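Local coordinates for protein N-acetylmuramoyl-L-alanine amidase (Peptoclostridium difficile, PDB 4RN7) that probably hydrolyses the amide bond between N-acetylmuramic acid and L-alanine of the stem peptide in peptidoglycan, as the zinc-binding amidase domain of a longer membrane protein, at residues I61-R66 / N132-L137; L69-S74 / S140-I145; E96-N101 / L146-F151. All blocks are in the same frame, centred on the assembly; numbering follows the deposited sequence.

Contact 1 (I61-R66 / N132-L137)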
loop_
_atom_site.group_PDB
_atom_site.type_symbol
_atom_site.label_atom_id
_atom_site.label_comp_id
_atom_site.label_asym_id
_atom_site.label_seq_id
_atom_site.Cartn_x
_atom_site.Cartn_y
_atom_site.Cartn_z
ATOM N N ILE A 61 -10.348 -9.649 6.883
ATOM C CA ILE A 61 -10.551 -10.160 5.529
ATOM C C ILE A 61 -9.417 -11.105 5.122
ATOM O O ILE A 61 -8.242 -10.734 5.200
ATOM C CB ILE A 61 -10.636 -9.026 4.503
ATOM C CG1 ILE A 61 -11.690 -7.998 4.919
ATOM C CG2 ILE A 61 -10.932 -9.578 3.113
ATOM C CD1 ILE A 61 -11.815 -6.873 3.944
ATOM N N SER A 62 -9.765 -12.324 4.698
ATOM C CA SER A 62 -8.738 -13.290 4.289
ATOM C C SER A 62 -7.996 -12.834 3.028
ATOM O O SER A 62 -8.495 -11.986 2.287
ATOM C CB SER A 62 -9.347 -14.665 4.054
ATOM O OG SER A 62 -10.095 -14.701 2.849
ATOM N N LEU A 63 -6.805 -13.382 2.779
ATOM C CA LEU A 63 -6.050 -12.996 1.584
ATOM C C LEU A 63 -6.813 -13.376 0.315
ATOM O O LEU A 63 -6.878 -12.586 -0.632
ATOM C CB LEU A 63 -4.663 -13.651 1.569
ATOM C CG LEU A 63 -3.793 -13.300 2.768
ATOM C CD1 LEU A 63 -2.423 -13.962 2.657
ATOM C CD2 LEU A 63 -3.663 -11.797 2.872
ATOM N N LYS A 64 -7.384 -14.579 0.312
ATOM C CA LYS A 64 -8.172 -15.058 -0.815
ATOM C C LYS A 64 -9.300 -14.071 -1.102
ATOM O O LYS A 64 -9.519 -13.680 -2.252
ATOM C CB LYS A 64 -8.737 -16.446 -0.524
ATOM C CG LYS A 64 -9.625 -16.999 -1.635
ATOM C CD LYS A 64 -10.056 -18.420 -1.337
ATOM C CE LYS A 64 -10.872 -18.995 -2.483
ATOM N NZ LYS A 64 -11.390 -20.343 -2.162
ATOM N N ASP A 65 -9.995 -13.647 -0.051
ATOM C CA ASP A 65 -11.117 -12.726 -0.217
ATOM C C ASP A 65 -10.688 -11.369 -0.785
ATOM O O ASP A 65 -11.420 -10.781 -1.579
ATOM C CB ASP A 65 -11.894 -12.554 1.094
ATOM C CG ASP A 65 -12.866 -13.695 1.356
ATOM O OD1 ASP A 65 -12.928 -14.648 0.541
ATOM O OD2 ASP A 65 -13.586 -13.656 2.387
ATOM N N ARG A 66 -9.520 -10.859 -0.385
ATOM C CA ARG A 66 -9.060 -9.574 -0.914
ATOM C C ARG A 66 -8.851 -9.634 -2.419
ATOM O O ARG A 66 -9.240 -8.715 -3.145
ATOM C CB ARG A 66 -7.779 -9.113 -0.212
ATOM C CG ARG A 66 -8.007 -8.822 1.258
ATOM C CD ARG A 66 -6.716 -8.744 2.060
ATOM N NE ARG A 66 -7.001 -8.750 3.497
ATOM C CZ ARG A 66 -6.904 -7.686 4.294
ATOM N NH1 ARG A 66 -6.514 -6.509 3.811
ATOM N NH2 ARG A 66 -7.196 -7.805 5.588
ATOM N N ASN A 132 7.492 -10.512 -4.930
ATOM C CA ASN A 132 6.986 -11.243 -3.781
ATOM C C ASN A 132 5.725 -12.006 -4.151
ATOM O O ASN A 132 4.840 -11.465 -4.812
ATOM C CB ASN A 132 6.689 -10.293 -2.623
ATOM C CG ASN A 132 6.445 -11.027 -1.316
ATOM O OD1 ASN A 132 5.395 -11.641 -1.118
ATOM N ND2 ASN A 132 7.420 -10.964 -0.410
ATOM N N ASN A 133 5.640 -13.254 -3.704
ATOM C CA ASN A 133 4.521 -14.121 -4.071
ATOM C C ASN A 133 3.273 -13.978 -3.188
ATOM O O ASN A 133 2.397 -14.849 -3.212
ATOM C CB ASN A 133 4.984 -15.579 -4.074
ATOM C CG ASN A 133 4.300 -16.410 -5.145
ATOM O OD1 ASN A 133 4.018 -15.924 -6.240
ATOM N ND2 ASN A 133 4.034 -17.674 -4.832
ATOM N N PHE A 134 3.196 -12.888 -2.423
ATOM C CA PHE A 134 2.048 -12.597 -1.555
ATOM C C PHE A 134 0.723 -12.839 -2.283
ATOM O O PHE A 134 0.517 -12.337 -3.392
ATOM C CB PHE A 134 2.133 -11.146 -1.077
ATOM C CG PHE A 134 1.098 -10.766 -0.047
ATOM C CD1 PHE A 134 1.075 -11.387 1.203
ATOM C CD2 PHE A 134 0.176 -9.760 -0.311
ATOM C CE1 PHE A 134 0.134 -11.023 2.161
ATOM C CE2 PHE A 134 -0.771 -9.383 0.648
ATOM C CZ PHE A 134 -0.790 -10.018 1.879
ATOM N N GLU A 135 -0.163 -13.618 -1.664
ATOM C CA GLU A 135 -1.363 -14.112 -2.343
ATOM C C GLU A 135 -2.213 -13.008 -2.985
ATOM O O GLU A 135 -2.718 -13.187 -4.103
ATOM C CB GLU A 135 -2.212 -14.974 -1.396
ATOM C CG GLU A 135 -3.450 -15.576 -2.065
ATOM C CD GLU A 135 -4.169 -16.593 -1.201
ATOM O OE1 GLU A 135 -3.740 -16.835 -0.055
ATOM O OE2 GLU A 135 -5.169 -17.160 -1.684
ATOM N N VAL A 136 -2.347 -11.871 -2.303
ATOM C CA VAL A 136 -3.153 -10.775 -2.847
ATOM C C VAL A 136 -2.590 -10.267 -4.177
ATOM O O VAL A 136 -3.347 -9.923 -5.094
ATOM C CB VAL A 136 -3.339 -9.624 -1.842
ATOM C CG1 VAL A 136 -4.198 -8.524 -2.436
ATOM C CG2 VAL A 136 -3.992 -10.141 -0.568
ATOM N N LEU A 137 -1.263 -10.251 -4.295
ATOM C CA LEU A 137 -0.624 -9.861 -5.540
ATOM C C LEU A 137 -0.742 -10.983 -6.560
ATOM O O LEU A 137 -1.062 -10.750 -7.732
ATOM C CB LEU A 137 0.861 -9.562 -5.304
ATOM C CG LEU A 137 1.179 -8.478 -4.271
ATOM C CD1 LEU A 137 2.687 -8.245 -4.176
ATOM C CD2 LEU A 137 0.462 -7.184 -4.606
#

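Contact 2 (L69-S74 / S140-I145)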
loop_
_atom_site.group_PDB
_atom_site.type_symbol
_atom_site.label_atom_id
_atom_site.label_comp_id
_atom_site.label_asym_id
_atom_site.label_seq_id
_atom_site.Cartn_x
_atom_site.Cartn_y
_atom_site.Cartn_z
ATOM N N LEU A 69 -12.297 -9.766 -4.061
ATOM C CA LEU A 69 -12.906 -8.436 -4.076
ATOM C C LEU A 69 -12.271 -7.554 -5.146
ATOM O O LEU A 69 -12.982 -6.887 -5.895
ATOM C CB LEU A 69 -12.776 -7.753 -2.705
ATOM C CG LEU A 69 -13.586 -8.402 -1.581
ATOM C CD1 LEU A 69 -13.156 -7.853 -0.221
ATOM C CD2 LEU A 69 -15.094 -8.223 -1.813
ATOM N N ALA A 70 -10.939 -7.549 -5.209
ATOM C CA ALA A 70 -10.232 -6.761 -6.217
ATOM C C ALA A 70 -10.657 -7.180 -7.617
ATOM O O ALA A 70 -10.981 -6.339 -8.463
ATOM C CB ALA A 70 -8.701 -6.893 -6.053
ATOM N N ASN A 71 -10.651 -8.486 -7.862
ATOM C CA ASN A 71 -10.994 -9.003 -9.179
ATOM C C ASN A 71 -12.430 -8.669 -9.565
ATOM O O ASN A 71 -12.689 -8.230 -10.687
ATOM C CB ASN A 71 -10.739 -10.512 -9.256
ATOM C CG ASN A 71 -9.257 -10.857 -9.243
ATOM O OD1 ASN A 71 -8.414 -10.024 -9.560
ATOM N ND2 ASN A 71 -8.937 -12.095 -8.889
ATOM N N ASN A 72 -13.365 -8.873 -8.637
ATOM C CA ASN A 72 -14.762 -8.566 -8.915
ATOM C C ASN A 72 -15.012 -7.073 -9.139
ATOM O O ASN A 72 -15.991 -6.695 -9.774
ATOM C CB ASN A 72 -15.658 -9.071 -7.780
ATOM C CG ASN A 72 -15.724 -10.579 -7.712
ATOM O OD1 ASN A 72 -15.215 -11.277 -8.590
ATOM N ND2 ASN A 72 -16.376 -11.096 -6.674
ATOM N N SER A 73 -14.138 -6.224 -8.612
ATOM C CA SER A 73 -14.322 -4.785 -8.760
ATOM C C SER A 73 -13.815 -4.322 -10.120
ATOM O O SER A 73 -13.996 -3.158 -10.487
ATOM C CB SER A 73 -13.578 -4.037 -7.660
ATOM O OG SER A 73 -12.177 -4.104 -7.879
ATOM N N SER A 74 -13.194 -5.244 -10.860
ATOM C CA SER A 74 -12.574 -4.948 -12.156
ATOM C C SER A 74 -11.653 -3.726 -12.075
ATOM O O SER A 74 -11.641 -2.877 -12.970
ATOM C CB SER A 74 -13.641 -4.755 -13.232
ATOM O OG SER A 74 -14.489 -5.891 -13.322
ATOM N N SER A 140 -4.534 -11.607 -7.839
ATOM C CA SER A 140 -5.262 -10.495 -8.461
ATOM C C SER A 140 -4.986 -10.417 -9.972
ATOM O O SER A 140 -3.909 -10.810 -10.439
ATOM C CB SER A 140 -4.943 -9.170 -7.763
ATOM O OG SER A 140 -3.549 -9.026 -7.572
ATOM N N ASN A 141 -5.965 -9.922 -10.729
ATOM C CA ASN A 141 -5.920 -9.963 -12.188
ATOM C C ASN A 141 -5.427 -8.700 -12.886
ATOM O O ASN A 141 -5.373 -8.651 -14.118
ATOM C CB ASN A 141 -7.313 -10.311 -12.742
ATOM C CG ASN A 141 -7.752 -11.705 -12.381
ATOM O OD1 ASN A 141 -6.926 -12.599 -12.221
ATOM N ND2 ASN A 141 -9.062 -11.902 -12.253
HETATM N N MSE A 142 -5.081 -7.679 -12.115
HETATM C CA MSE A 142 -4.669 -6.417 -12.701
HETATM C C MSE A 142 -3.319 -6.048 -12.121
HETATM O O MSE A 142 -2.874 -6.700 -11.166
HETATM C CB MSE A 142 -5.718 -5.335 -12.415
HETATM C CG MSE A 142 -5.779 -4.821 -10.986
HETATM SE SE MSE A 142 -6.444 -6.033 -9.598
HETATM C CE MSE A 142 -8.174 -6.483 -10.369
ATOM N N PRO A 143 -2.654 -5.025 -12.696
ATOM C CA PRO A 143 -1.422 -4.542 -12.061
ATOM C C PRO A 143 -1.620 -4.262 -10.571
ATOM O O PRO A 143 -2.551 -3.545 -10.187
ATOM C CB PRO A 143 -1.118 -3.256 -12.830
ATOM C CG PRO A 143 -1.616 -3.547 -14.215
ATOM C CD PRO A 143 -2.884 -4.376 -14.002
ATOM N N ALA A 144 -0.753 -4.855 -9.746
ATOM C CA ALA A 144 -0.936 -4.874 -8.300
ATOM C C ALA A 144 0.399 -4.682 -7.585
ATOM O O ALA A 144 1.400 -5.321 -7.941
ATOM C CB ALA A 144 -1.563 -6.196 -7.870
ATOM N N ILE A 145 0.405 -3.816 -6.572
ATOM C CA ILE A 145 1.597 -3.599 -5.755
ATOM C C ILE A 145 1.224 -3.629 -4.276
ATOM O O ILE A 145 0.053 -3.447 -3.915
ATOM C CB ILE A 145 2.309 -2.261 -6.082
ATOM C CG1 ILE A 145 1.387 -1.061 -5.795
ATOM C CG2 ILE A 145 2.801 -2.264 -7.533
ATOM C CD1 ILE A 145 2.072 0.302 -5.924
#

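Contact 3 (E96-N101 / L146-F151)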
loop_
_atom_site.group_PDB
_atom_site.type_symbol
_atom_site.label_atom_id
_atom_site.label_comp_id
_atom_site.label_asym_id
_atom_site.label_seq_id
_atom_site.Cartn_x
_atom_site.Cartn_y
_atom_site.Cartn_z
ATOM N N GLU A 96 9.716 -0.026 0.733
ATOM C CA GLU A 96 9.931 -0.823 -0.471
ATOM C C GLU A 96 8.568 -1.169 -1.033
ATOM O O GLU A 96 7.576 -1.168 -0.303
ATOM C CB GLU A 96 10.704 -2.111 -0.163
ATOM C CG GLU A 96 10.076 -2.983 0.918
ATOM C CD GLU A 96 10.963 -4.152 1.295
ATOM O OE1 GLU A 96 12.163 -3.926 1.545
ATOM O OE2 GLU A 96 10.470 -5.299 1.339
ATOM N N THR A 97 8.512 -1.465 -2.324
ATOM C CA THR A 97 7.231 -1.795 -2.949
ATOM C C THR A 97 7.330 -3.152 -3.631
ATOM O O THR A 97 8.269 -3.401 -4.388
ATOM C CB THR A 97 6.866 -0.729 -3.979
ATOM O OG1 THR A 97 6.713 0.531 -3.317
ATOM C CG2 THR A 97 5.553 -1.088 -4.683
ATOM N N TRP A 98 6.378 -4.037 -3.342
ATOM C CA TRP A 98 6.373 -5.389 -3.889
ATOM C C TRP A 98 5.463 -5.495 -5.107
ATOM O O TRP A 98 4.479 -4.759 -5.220
ATOM C CB TRP A 98 5.830 -6.375 -2.857
ATOM C CG TRP A 98 6.600 -6.479 -1.575
ATOM C CD1 TRP A 98 7.768 -5.850 -1.249
ATOM C CD2 TRP A 98 6.240 -7.280 -0.442
ATOM N NE1 TRP A 98 8.156 -6.218 0.027
ATOM C CE2 TRP A 98 7.228 -7.088 0.541
ATOM C CE3 TRP A 98 5.165 -8.138 -0.164
ATOM C CZ2 TRP A 98 7.178 -7.733 1.787
ATOM C CZ3 TRP A 98 5.120 -8.774 1.074
ATOM C CH2 TRP A 98 6.118 -8.570 2.027
ATOM N N TYR A 99 5.793 -6.430 -5.995
ATOM C CA TYR A 99 4.919 -6.823 -7.096
ATOM C C TYR A 99 5.046 -8.336 -7.290
ATOM O O TYR A 99 6.023 -8.933 -6.836
ATOM C CB TYR A 99 5.277 -6.069 -8.381
ATOM C CG TYR A 99 6.685 -6.307 -8.873
ATOM C CD1 TYR A 99 7.753 -5.605 -8.343
ATOM C CD2 TYR A 99 6.940 -7.226 -9.884
ATOM C CE1 TYR A 99 9.047 -5.816 -8.796
ATOM C CE2 TYR A 99 8.229 -7.439 -10.343
ATOM C CZ TYR A 99 9.274 -6.735 -9.793
ATOM O OH TYR A 99 10.555 -6.950 -10.254
ATOM N N ARG A 100 4.068 -8.959 -7.952
ATOM C CA ARG A 100 4.049 -10.422 -8.080
ATOM C C ARG A 100 5.234 -10.953 -8.875
ATOM O O ARG A 100 5.748 -10.268 -9.757
ATOM C CB ARG A 100 2.731 -10.922 -8.700
ATOM C CG ARG A 100 2.693 -10.918 -10.224
ATOM C CD ARG A 100 1.391 -11.505 -10.782
ATOM N NE ARG A 100 0.227 -10.792 -10.261
ATOM C CZ ARG A 100 -0.296 -9.703 -10.823
ATOM N NH1 ARG A 100 -1.341 -9.101 -10.270
ATOM N NH2 ARG A 100 0.231 -9.207 -11.939
ATOM N N ASN A 101 5.663 -12.173 -8.548
ATOM C CA ASN A 101 6.778 -12.815 -9.236
ATOM C C ASN A 101 6.682 -12.736 -10.759
ATOM O O ASN A 101 5.650 -13.086 -11.335
ATOM C CB ASN A 101 6.875 -14.290 -8.830
ATOM C CG ASN A 101 7.386 -14.485 -7.414
ATOM O OD1 ASN A 101 7.863 -13.549 -6.769
ATOM N ND2 ASN A 101 7.300 -15.717 -6.926
ATOM N N LEU A 146 2.220 -3.880 -3.427
ATOM C CA LEU A 146 2.031 -3.805 -1.986
ATOM C C LEU A 146 3.147 -2.912 -1.494
ATOM O O LEU A 146 4.318 -3.188 -1.747
ATOM C CB LEU A 146 2.122 -5.196 -1.331
ATOM C CG LEU A 146 1.963 -5.274 0.199
ATOM C CD1 LEU A 146 1.367 -6.614 0.605
ATOM C CD2 LEU A 146 3.291 -5.047 0.941
ATOM N N ILE A 147 2.776 -1.826 -0.819
ATOM C CA ILE A 147 3.777 -0.904 -0.309
ATOM C C ILE A 147 4.016 -1.172 1.165
ATOM O O ILE A 147 3.073 -1.112 1.954
ATOM C CB ILE A 147 3.339 0.556 -0.478
ATOM C CG1 ILE A 147 2.844 0.804 -1.907
ATOM C CG2 ILE A 147 4.523 1.497 -0.188
ATOM C CD1 ILE A 147 2.116 2.128 -2.094
ATOM N N GLU A 148 5.277 -1.439 1.528
ATOM C CA GLU A 148 5.671 -1.621 2.926
ATOM C C GLU A 148 6.131 -0.258 3.429
ATOM O O GLU A 148 7.257 0.165 3.158
ATOM C CB GLU A 148 6.806 -2.646 3.062
ATOM C CG GLU A 148 6.405 -4.095 2.680
ATOM C CD GLU A 148 5.557 -4.779 3.738
ATOM O OE1 GLU A 148 5.093 -4.102 4.671
ATOM O OE2 GLU A 148 5.336 -6.003 3.644
ATOM N N CYS A 149 5.255 0.414 4.169
ATOM C CA CYS A 149 5.397 1.851 4.406
ATOM C C CYS A 149 6.299 2.221 5.584
ATOM O O CYS A 149 6.022 3.191 6.297
ATOM C CB CYS A 149 4.028 2.495 4.600
ATOM S SG CYS A 149 2.976 2.412 3.117
ATOM N N GLY A 150 7.368 1.460 5.788
ATOM C CA GLY A 150 8.294 1.753 6.874
ATOM C C GLY A 150 8.244 0.601 7.859
ATOM O O GLY A 150 7.318 -0.211 7.802
ATOM N N PHE A 151 9.232 0.522 8.742
ATOM C CA PHE A 151 9.334 -0.579 9.698
ATOM C C PHE A 151 8.693 -0.241 11.032
ATOM O O PHE A 151 9.237 0.531 11.804
ATOM C CB PHE A 151 10.805 -0.956 9.910
ATOM C CG PHE A 151 11.361 -1.821 8.814
ATOM C CD1 PHE A 151 11.672 -1.278 7.577
ATOM C CD2 PHE A 151 11.527 -3.184 9.005
ATOM C CE1 PHE A 151 12.164 -2.085 6.547
ATOM C CE2 PHE A 151 12.005 -3.994 7.983
ATOM C CZ PHE A 151 12.324 -3.441 6.754
#

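Contact 1 (I61-R66 / N132-L137)
Apolar contact carries this meeting of two helix starts. Leu-63, its CG anti to the carbonyl carbon (chi1 -59°), puts CD2 3.5 Å from CZ of Phe-134, the two side chains crossing at about a right angle. The same methyl lies 3.8 Å from CG2 of Val-136, and the forked end of leucine lets CD1 rest 3.9 Å from CE1 of Phe-134. Val-136 turns CG2 onto the aliphatic root of Arg-66, 3.9 Å from its CB. In the alpha/beta fold of this Amidase_3 domain the contact joins helix 63-72 to helix 135-139 beside the metal site, where the Phe-134 ring meets that of the zinc ligand His-82. Charge enters through the extended side chain of Glu-135, whose OE1 comes 3.7 Å from Leu-63 CB and OE2 3.8 Å from Lys-64 CA; beside this first helical turn the carboxylate may be favoured by the helix dipole. The polar bonds within each segment shape the chain: Ser-62, at the N-cap, accepts a hydrogen bond at OG from Asp-65 N (3.1 Å), and Asn-132 closes an Asx turn onto the N of Phe-134. Arg-66 grips Ile-61 O side-on with NE and NH2, while NH1 forms a salt bridge with Asp-9.

Contact 2 (L69-S74 / S140-I145)
OD1 of Asn-71 takes one hydrogen bond across this contact, from the backbone N of Asn-141 at 2.7 Å. The donor lies in the plane of the amide, on a lone pair, although the N-H is bent to 139° at the hydrogen. ND2 of the same amide donates to Glu-139 O, so both ends of the group are held and its rotation is fixed. Asparagine suits the place because it pairs an acceptor with a donor on a short stalk, which here reaches from the last turns of helix 63-72 to the end of helix 135-139 and the backbone of the loop that follows it.

Over this clamped amide lies that of Asn-141, stacked with its plane only 4° from parallel. Its ND2 sits 3.2 Å from Asn-71 CG, a contact between flat surfaces; the two ND2 groups, both donors, make no bond to each other. Ser-140 brings its CA to 3.4 Å from Asn-71 OD1 and turns its hydroxyl to Val-136 O instead.

The apolar contact is made by Met-142, present as selenomethionine, whose SE lies 4.3 Å from Ala-70 CB. Bent at chi2 and chi3, its chain curls back so that the CE methyl rests against the carbonyl oxygen of Ala-70, 3.4 Å from CE to O; the small alanine lets the helix come close to this bulky, flexible chain. Ala-70 O also accepts the hydroxyl of Ser-73, OG to O 2.6 Å, tightening the last turn.

Ser-74, with positive phi, then ends the helix in a Schellman motif, its N bonded to Asn-71 O. A helix closed in this way docks here on the loop that feeds strand 144-151, within the mixed-sheet alpha/beta fold of the Amidase_3 family.

Contact 3 (E96-N101 / L146-F151)
Trp-98 N donates to Leu-146 O at 2.7 Å, almost straight at 175°. Leu-146 N returns a bond to Trp-98 O. Glu-148 N reaches Glu-96 O at 3.0 Å, nearly along the C=O axis, whereas the reverse bond from Glu-96 N to Glu-148 O is weak. Two hydrogen-bonded pairs thus flank the non-hydrogen-bonded pair Thr-97 and Ile-147, forming the antiparallel junction in the otherwise parallel mixed sheet of this Amidase_3 domain.

The side chains of Glu-96 and Trp-98 stand on the same face and are tied together. The indole NE1 donates to Glu-96 OE2 at 2.8 Å and 179°, exactly in the ring plane and on the anti lone pair; Glu-96 OE1 forms a salt bridge with Arg-127. Glutamate suits this place because its two oxygens can serve two donors, and the bonds hold the indole in a set rotation.

One face of that indole receives both neighbours from the opposite strand. Leu-146 CD2 makes a CH-pi contact, 4.1 Å from the centroid of the six-membered ring. Glu-148, bent at chi2, brings OE2 to 3.1 Å from Trp-98 CH2, above the ring and toward its rim. The Glu-148 side chain also touches the zinc ligand His-82 and lies about 5 Å from the metal, so the contact borders the active-site metal. With Glu-96 and the pi cloud nearby, the proton affinity of this carboxylate may be raised, while the zinc would act the other way.

On the other face of the sheet, beneath helix 107-122, Thr-97 and Ile-147 lie side by side. Thr-97 OG1 bonds to Gln-115 OE1 and packs 3.9 Å from Ile-147 CG2.

From the N terminus the first partners come in the order 61-66, 69-74, 96-101, and their counterparts follow in the same order, 132-137, 140-145 and 146-151. Each contact therefore opens before the previous one has closed: all three cross and none nests in another. Contacts 1 and 2, each closing a loop of 65 residues, bring the start and the end of helix 63-72 to the run that holds helix 135-139 and the entry to strand 144-151; contact 3 closes a loop of 44 residues from strand 95-99 onto the continuation of that strand. Between them Arg-100, just past strand 95-99, bonds through NE to Leu-137 O of contact 1 and through NH1 to Met-142 O of contact 2.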